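Long-range contacts in uncharacterized protein (Parabacteroides distasonis, PDB 3LM3), which is of unknown function but is probably a glycoside hydrolase or a carbohydrate deacetylase: residues E105-P110 and Y142-I147; V384-R389 and K414-A419. All blocks are in the same frame, centred on the assembly; numbering follows the deposited sequence.

Interaction 1 (E105-P110 and Y142-I147)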
loop_
_atom_site.group_PDB
_atom_site.type_symbol
_atom_site.label_atom_id
_atom_site.label_comp_id
_atom_site.label_asym_id
_atom_site.label_seq_id
_atom_site.Cartn_x
_atom_site.Cartn_y
_atom_site.Cartn_z
ATOM N N GLU A 105 1.395 16.605 2.593
ATOM C CA GLU A 105 0.112 16.503 1.911
ATOM C C GLU A 105 -0.990 16.334 2.971
ATOM O O GLU A 105 -0.765 15.734 4.023
ATOM C CB GLU A 105 0.154 15.295 0.955
ATOM C CG GLU A 105 -1.097 14.961 0.207
ATOM C CD GLU A 105 -0.874 13.931 -0.865
ATOM O OE1 GLU A 105 -0.223 12.904 -0.596
ATOM O OE2 GLU A 105 -1.351 14.132 -2.006
ATOM N N VAL A 106 -2.193 16.812 2.660
ATOM C CA VAL A 106 -3.356 16.658 3.512
ATOM C C VAL A 106 -4.473 16.096 2.669
ATOM O O VAL A 106 -4.874 16.697 1.655
ATOM C CB VAL A 106 -3.793 18.012 4.087
ATOM C CG1 VAL A 106 -4.995 17.813 5.094
ATOM C CG2 VAL A 106 -2.596 18.724 4.781
ATOM N N THR A 107 -4.949 14.912 3.035
ATOM C CA THR A 107 -5.979 14.292 2.226
ATOM C C THR A 107 -6.918 13.408 3.018
ATOM O O THR A 107 -6.883 13.350 4.245
ATOM C CB THR A 107 -5.351 13.512 1.013
ATOM O OG1 THR A 107 -6.380 13.301 0.037
ATOM C CG2 THR A 107 -4.703 12.172 1.464
ATOM N N TYR A 108 -7.865 12.831 2.288
ATOM C CA TYR A 108 -8.952 11.997 2.807
ATOM C C TYR A 108 -8.503 10.548 2.915
ATOM O O TYR A 108 -7.889 9.992 1.990
ATOM C CB TYR A 108 -10.154 12.114 1.860
ATOM C CG TYR A 108 -11.450 11.491 2.325
ATOM C CD1 TYR A 108 -11.860 11.607 3.625
ATOM C CD2 TYR A 108 -12.279 10.800 1.440
ATOM C CE1 TYR A 108 -13.073 11.022 4.067
ATOM C CE2 TYR A 108 -13.492 10.248 1.873
ATOM C CZ TYR A 108 -13.861 10.353 3.203
ATOM O OH TYR A 108 -15.019 9.815 3.766
ATOM N N PHE A 109 -8.856 9.921 4.040
ATOM C CA PHE A 109 -8.543 8.512 4.362
ATOM C C PHE A 109 -9.818 7.879 4.901
ATOM O O PHE A 109 -10.026 7.831 6.116
ATOM C CB PHE A 109 -7.411 8.436 5.401
ATOM C CG PHE A 109 -6.703 7.112 5.464
ATOM C CD1 PHE A 109 -7.381 5.925 5.428
ATOM C CD2 PHE A 109 -5.331 7.065 5.586
ATOM C CE1 PHE A 109 -6.699 4.695 5.491
ATOM C CE2 PHE A 109 -4.647 5.871 5.643
ATOM C CZ PHE A 109 -5.344 4.672 5.581
ATOM N N PRO A 110 -10.694 7.375 3.992
ATOM C CA PRO A 110 -12.028 6.892 4.385
ATOM C C PRO A 110 -12.051 5.499 5.020
ATOM O O PRO A 110 -12.770 4.617 4.562
ATOM C CB PRO A 110 -12.803 6.923 3.057
ATOM C CG PRO A 110 -11.788 6.801 2.028
ATOM C CD PRO A 110 -10.617 7.582 2.542
ATOM N N TYR A 142 -5.515 24.993 -2.171
ATOM C CA TYR A 142 -4.860 23.691 -1.978
ATOM C C TYR A 142 -5.752 22.546 -2.415
ATOM O O TYR A 142 -6.936 22.496 -2.063
ATOM C CB TYR A 142 -4.503 23.486 -0.504
ATOM C CG TYR A 142 -3.850 22.153 -0.266
ATOM C CD1 TYR A 142 -2.537 21.945 -0.610
ATOM C CD2 TYR A 142 -4.585 21.081 0.194
ATOM C CE1 TYR A 142 -1.937 20.681 -0.487
ATOM C CE2 TYR A 142 -4.017 19.825 0.345
ATOM C CZ TYR A 142 -2.694 19.627 0.000
ATOM O OH TYR A 142 -2.142 18.396 0.134
ATOM N N ARG A 143 -5.164 21.618 -3.148
ATOM C CA ARG A 143 -5.813 20.349 -3.416
ATOM C C ARG A 143 -4.782 19.243 -3.236
ATOM O O ARG A 143 -3.636 19.385 -3.657
ATOM C CB ARG A 143 -6.372 20.317 -4.821
ATOM C CG ARG A 143 -7.458 21.349 -5.059
ATOM C CD ARG A 143 -7.927 21.363 -6.468
ATOM N NE ARG A 143 -8.565 20.107 -6.822
ATOM C CZ ARG A 143 -9.802 19.779 -6.520
ATOM N NH1 ARG A 143 -10.572 20.599 -5.808
ATOM N NH2 ARG A 143 -10.258 18.601 -6.905
ATOM N N PRO A 144 -5.171 18.131 -2.594
ATOM C CA PRO A 144 -4.220 17.044 -2.457
ATOM C C PRO A 144 -3.883 16.411 -3.816
ATOM O O PRO A 144 -4.662 16.548 -4.763
ATOM C CB PRO A 144 -4.960 16.076 -1.528
ATOM C CG PRO A 144 -6.354 16.258 -1.865
ATOM C CD PRO A 144 -6.499 17.764 -2.086
ATOM N N GLN A 145 -2.750 15.735 -3.910
ATOM C CA GLN A 145 -2.376 15.030 -5.132
ATOM C C GLN A 145 -2.804 13.563 -5.094
ATOM O O GLN A 145 -2.758 12.907 -6.123
ATOM C CB GLN A 145 -0.873 15.127 -5.360
ATOM C CG GLN A 145 -0.415 16.521 -5.724
ATOM C CD GLN A 145 1.084 16.597 -5.889
ATOM O OE1 GLN A 145 1.817 16.362 -4.934
ATOM N NE2 GLN A 145 1.548 16.922 -7.099
ATOM N N SER A 146 -3.252 13.058 -3.936
ATOM C CA SER A 146 -3.713 11.664 -3.802
ATOM C C SER A 146 -4.896 11.613 -2.858
ATOM O O SER A 146 -5.167 12.615 -2.149
ATOM C CB SER A 146 -2.591 10.777 -3.236
ATOM O OG SER A 146 -2.317 11.081 -1.885
ATOM N N ILE A 147 -5.583 10.467 -2.871
ATOM C CA ILE A 147 -6.544 10.061 -1.849
ATOM C C ILE A 147 -6.042 8.748 -1.257
ATOM O O ILE A 147 -5.579 7.871 -1.990
ATOM C CB ILE A 147 -7.944 9.834 -2.468
ATOM C CG1 ILE A 147 -8.489 11.149 -3.009
ATOM C CG2 ILE A 147 -8.949 9.193 -1.471
ATOM C CD1 ILE A 147 -9.008 12.167 -1.955
#
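E105 reaches across to the backbone at Q145 on an extended side chain, a glutamate being long enough to carry its carboxylate to a main-chain N-H there. CG stands anti to the backbone N (chi1 177°), and the side chain crosses that of Y142 at about a right angle, its CG beside the tyrosine OH. E105 OE2 accepts from Q145 N at 2.9 Å, met nearly along its C-O axis. S146 OG stands 3.1 Å from E105 OE1, a weak bond. OE1 is also bonded to T73 OG1 of strand 73-76 and to G323 N at the start of helix 322-332, so the buried carboxylate is held from three sides of the fold. An alanine here would probably leave Q145 N, T73 OG1 and G323 N without the carboxylate they share.

T107 turns its OG1 anti to the backbone N (chi1 -162°); the hydroxyl suits this place because it can donate to S146 O, at 2.6 Å. Y142 OH accepts from V106 N (3.0 Å, 169°), while V106 O lies in the plane of the tyrosine ring at its edge. P144 presses CB to 3.2 Å from V106 O, and I147 CD1 packs against Y108 CB.

Strand 105-108 pairs with strand 73-76 in a parallel sheet, and a backbone bond from Y108 to M148 leads on to strand 146-148, consistent with a beta/alpha barrel. Helices 86-102 and 120-138 cover V106; helix 322-332 touches E105 and S146.

Interaction 2 (V384-R389 and K414-A419)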
loop_
_atom_site.group_PDB
_atom_site.type_symbol
_atom_site.label_atom_id
_atom_site.label_comp_id
_atom_site.label_asym_id
_atom_site.label_seq_id
_atom_site.Cartn_x
_atom_site.Cartn_y
_atom_site.Cartn_z
ATOM N N VAL A 384 5.765 -22.436 -9.511
ATOM C CA VAL A 384 4.804 -21.366 -9.656
ATOM C C VAL A 384 3.858 -21.415 -8.472
ATOM O O VAL A 384 3.145 -22.394 -8.263
ATOM C CB VAL A 384 3.971 -21.517 -10.956
ATOM C CG1 VAL A 384 2.917 -20.388 -11.082
ATOM C CG2 VAL A 384 4.860 -21.516 -12.203
ATOM N N ILE A 385 3.821 -20.318 -7.698
ATOM C CA ILE A 385 2.853 -20.174 -6.615
ATOM C C ILE A 385 1.762 -19.141 -6.909
ATOM O O ILE A 385 0.764 -19.065 -6.185
ATOM C CB ILE A 385 3.507 -19.878 -5.234
ATOM C CG1 ILE A 385 4.170 -18.504 -5.192
ATOM C CG2 ILE A 385 4.499 -20.996 -4.892
ATOM C CD1 ILE A 385 4.464 -18.034 -3.736
ATOM N N ASP A 386 1.951 -18.331 -7.949
ATOM C CA ASP A 386 0.929 -17.377 -8.382
ATOM C C ASP A 386 1.093 -17.173 -9.875
ATOM O O ASP A 386 2.196 -16.934 -10.362
ATOM C CB ASP A 386 1.067 -16.028 -7.646
ATOM C CG ASP A 386 -0.153 -15.150 -7.790
ATOM O OD1 ASP A 386 -0.245 -14.470 -8.852
ATOM O OD2 ASP A 386 -0.956 -15.116 -6.809
ATOM N N PHE A 387 -0.010 -17.255 -10.611
ATOM C CA PHE A 387 -0.068 -16.824 -11.993
ATOM C C PHE A 387 -1.450 -16.247 -12.179
ATOM O O PHE A 387 -2.449 -16.986 -12.149
ATOM C CB PHE A 387 0.200 -17.977 -12.962
ATOM C CG PHE A 387 0.141 -17.560 -14.403
ATOM C CD1 PHE A 387 1.046 -16.615 -14.900
ATOM C CD2 PHE A 387 -0.787 -18.108 -15.260
ATOM C CE1 PHE A 387 0.987 -16.208 -16.219
ATOM C CE2 PHE A 387 -0.842 -17.700 -16.597
ATOM C CZ PHE A 387 0.051 -16.767 -17.070
ATOM N N THR A 388 -1.518 -14.920 -12.282
ATOM C CA THR A 388 -2.768 -14.196 -12.337
ATOM C C THR A 388 -2.762 -13.396 -13.632
ATOM O O THR A 388 -1.947 -12.503 -13.810
ATOM C CB THR A 388 -2.889 -13.261 -11.119
ATOM O OG1 THR A 388 -2.787 -14.005 -9.906
ATOM C CG2 THR A 388 -4.224 -12.499 -11.112
ATOM N N ARG A 389 -3.659 -13.747 -14.555
ATOM C CA ARG A 389 -3.741 -13.085 -15.848
ATOM C C ARG A 389 -4.625 -11.861 -15.816
ATOM O O ARG A 389 -5.670 -11.858 -15.221
ATOM C CB ARG A 389 -4.282 -14.079 -16.883
ATOM C CG ARG A 389 -3.290 -15.149 -17.217
ATOM C CD ARG A 389 -3.829 -16.112 -18.240
ATOM N NE ARG A 389 -3.955 -15.485 -19.544
ATOM C CZ ARG A 389 -3.996 -16.154 -20.674
ATOM N NH1 ARG A 389 -3.910 -17.487 -20.677
ATOM N NH2 ARG A 389 -4.105 -15.489 -21.802
ATOM N N LYS A 414 -5.930 -18.189 -12.525
ATOM C CA LYS A 414 -5.240 -19.492 -12.689
ATOM C C LYS A 414 -4.670 -20.083 -11.377
ATOM O O LYS A 414 -5.106 -21.145 -10.917
ATOM C CB LYS A 414 -4.150 -19.401 -13.768
ATOM C CG LYS A 414 -4.647 -18.918 -15.145
ATOM C CD LYS A 414 -5.920 -19.664 -15.609
ATOM C CE LYS A 414 -6.152 -19.583 -17.150
ATOM N NZ LYS A 414 -5.295 -20.533 -17.942
ATOM N N ILE A 415 -3.690 -19.410 -10.787
ATOM C CA ILE A 415 -3.047 -19.843 -9.554
ATOM C C ILE A 415 -2.862 -18.609 -8.663
ATOM O O ILE A 415 -2.319 -17.601 -9.110
ATOM C CB ILE A 415 -1.652 -20.494 -9.826
ATOM C CG1 ILE A 415 -1.807 -21.708 -10.776
ATOM C CG2 ILE A 415 -0.957 -20.945 -8.540
ATOM C CD1 ILE A 415 -0.511 -22.419 -11.101
ATOM N N ASN A 416 -3.277 -18.725 -7.398
ATOM C CA ASN A 416 -3.147 -17.611 -6.449
ATOM C C ASN A 416 -2.338 -18.037 -5.228
ATOM O O ASN A 416 -2.563 -19.111 -4.673
ATOM C CB ASN A 416 -4.522 -17.087 -6.047
ATOM C CG ASN A 416 -4.448 -16.147 -4.872
ATOM O OD1 ASN A 416 -4.536 -16.595 -3.726
ATOM N ND2 ASN A 416 -4.192 -14.864 -5.148
ATOM N N GLN A 417 -1.435 -17.157 -4.783
ATOM C CA GLN A 417 -0.468 -17.459 -3.715
ATOM C C GLN A 417 -1.074 -17.889 -2.393
ATOM O O GLN A 417 -0.424 -18.613 -1.650
ATOM C CB GLN A 417 0.453 -16.270 -3.486
ATOM C CG GLN A 417 -0.250 -15.035 -2.907
ATOM C CD GLN A 417 0.666 -13.829 -2.795
ATOM O OE1 GLN A 417 1.877 -13.986 -2.616
ATOM N NE2 GLN A 417 0.090 -12.617 -2.861
ATOM N N LYS A 418 -2.299 -17.460 -2.080
ATOM C CA LYS A 418 -2.893 -17.816 -0.805
ATOM C C LYS A 418 -3.206 -19.313 -0.718
ATOM O O LYS A 418 -3.389 -19.854 0.378
ATOM C CB LYS A 418 -4.145 -16.976 -0.529
ATOM C CG LYS A 418 -3.942 -15.475 -0.650
ATOM C CD LYS A 418 -2.982 -14.900 0.425
ATOM C CE LYS A 418 -2.692 -13.466 0.148
ATOM N NZ LYS A 418 -1.869 -12.833 1.249
ATOM N N ALA A 419 -3.259 -19.977 -1.871
ATOM C CA ALA A 419 -3.326 -21.455 -1.906
ATOM C C ALA A 419 -4.587 -22.008 -1.234
ATOM O O ALA A 419 -4.534 -23.053 -0.554
ATOM C CB ALA A 419 -2.065 -22.086 -1.292
HETATM O O HOH W 1 -4.882 -16.161 -9.839
HETATM O O HOH W 2 -4.510 -13.719 -7.812
#
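F387 and I415 form a single antiparallel, hydrogen-bonded bridge: F387 N gives to I415 O at 2.8 Å, and I415 N returns a nearly straight bond to F387 O (3.0 Å, 171°). The contact is tight from here toward Q417. I415, branched and apolar, lays CG2 3.5 Å from I385 O and sets CD1 against V384 CG1. D386 carries CG anti to the backbone N (chi1 -165°), and its OD2 accepts from Q417 N at 2.9 Å on the anti side while also forming a salt bridge with R368. Its OD1 takes the T388 hydroxyl proton.

Packing gives way to water beside T388, whose OG1 accepts from two waters; one also donates weakly to I415 O, and the other accepts from N416 ND2. At the partly exposed end, K414 lies alongside F387, with K414 CB 3.9 Å from F387 CD2. K414 NZ comes 4.3 Å from R389 NH1; these like charges are probably tolerated because both bind D436.

Strand 383-389 is the outermost strand of an antiparallel sheet, with a classic beta bulge where I385 and D386 face A370 of strand 367-374. On the edge of strand 383-389 away from 367-374, the loop 414-419 adds the single bridge at I415, and helix 434-443 packs on F387 and R389.

Followed from the N terminus, the chain closes interaction 1 before it opens interaction 2, so the two lie in series and neither nest nor cross. Interaction 1 brings together the ends of a connection that is mostly helical and joins two successive strands of the parallel core. Interaction 2 shuts a different sort of loop: the 24 residues between its segments hold no helix or strand, and they return an irregular stretch to the border of the antiparallel sheet. The contacts sit on opposite sides of the chain's centre, their own centres 34 Å apart and their nearest atoms about 18 Å apart, one in the DUF3863 range and the other in the DUF3864 range.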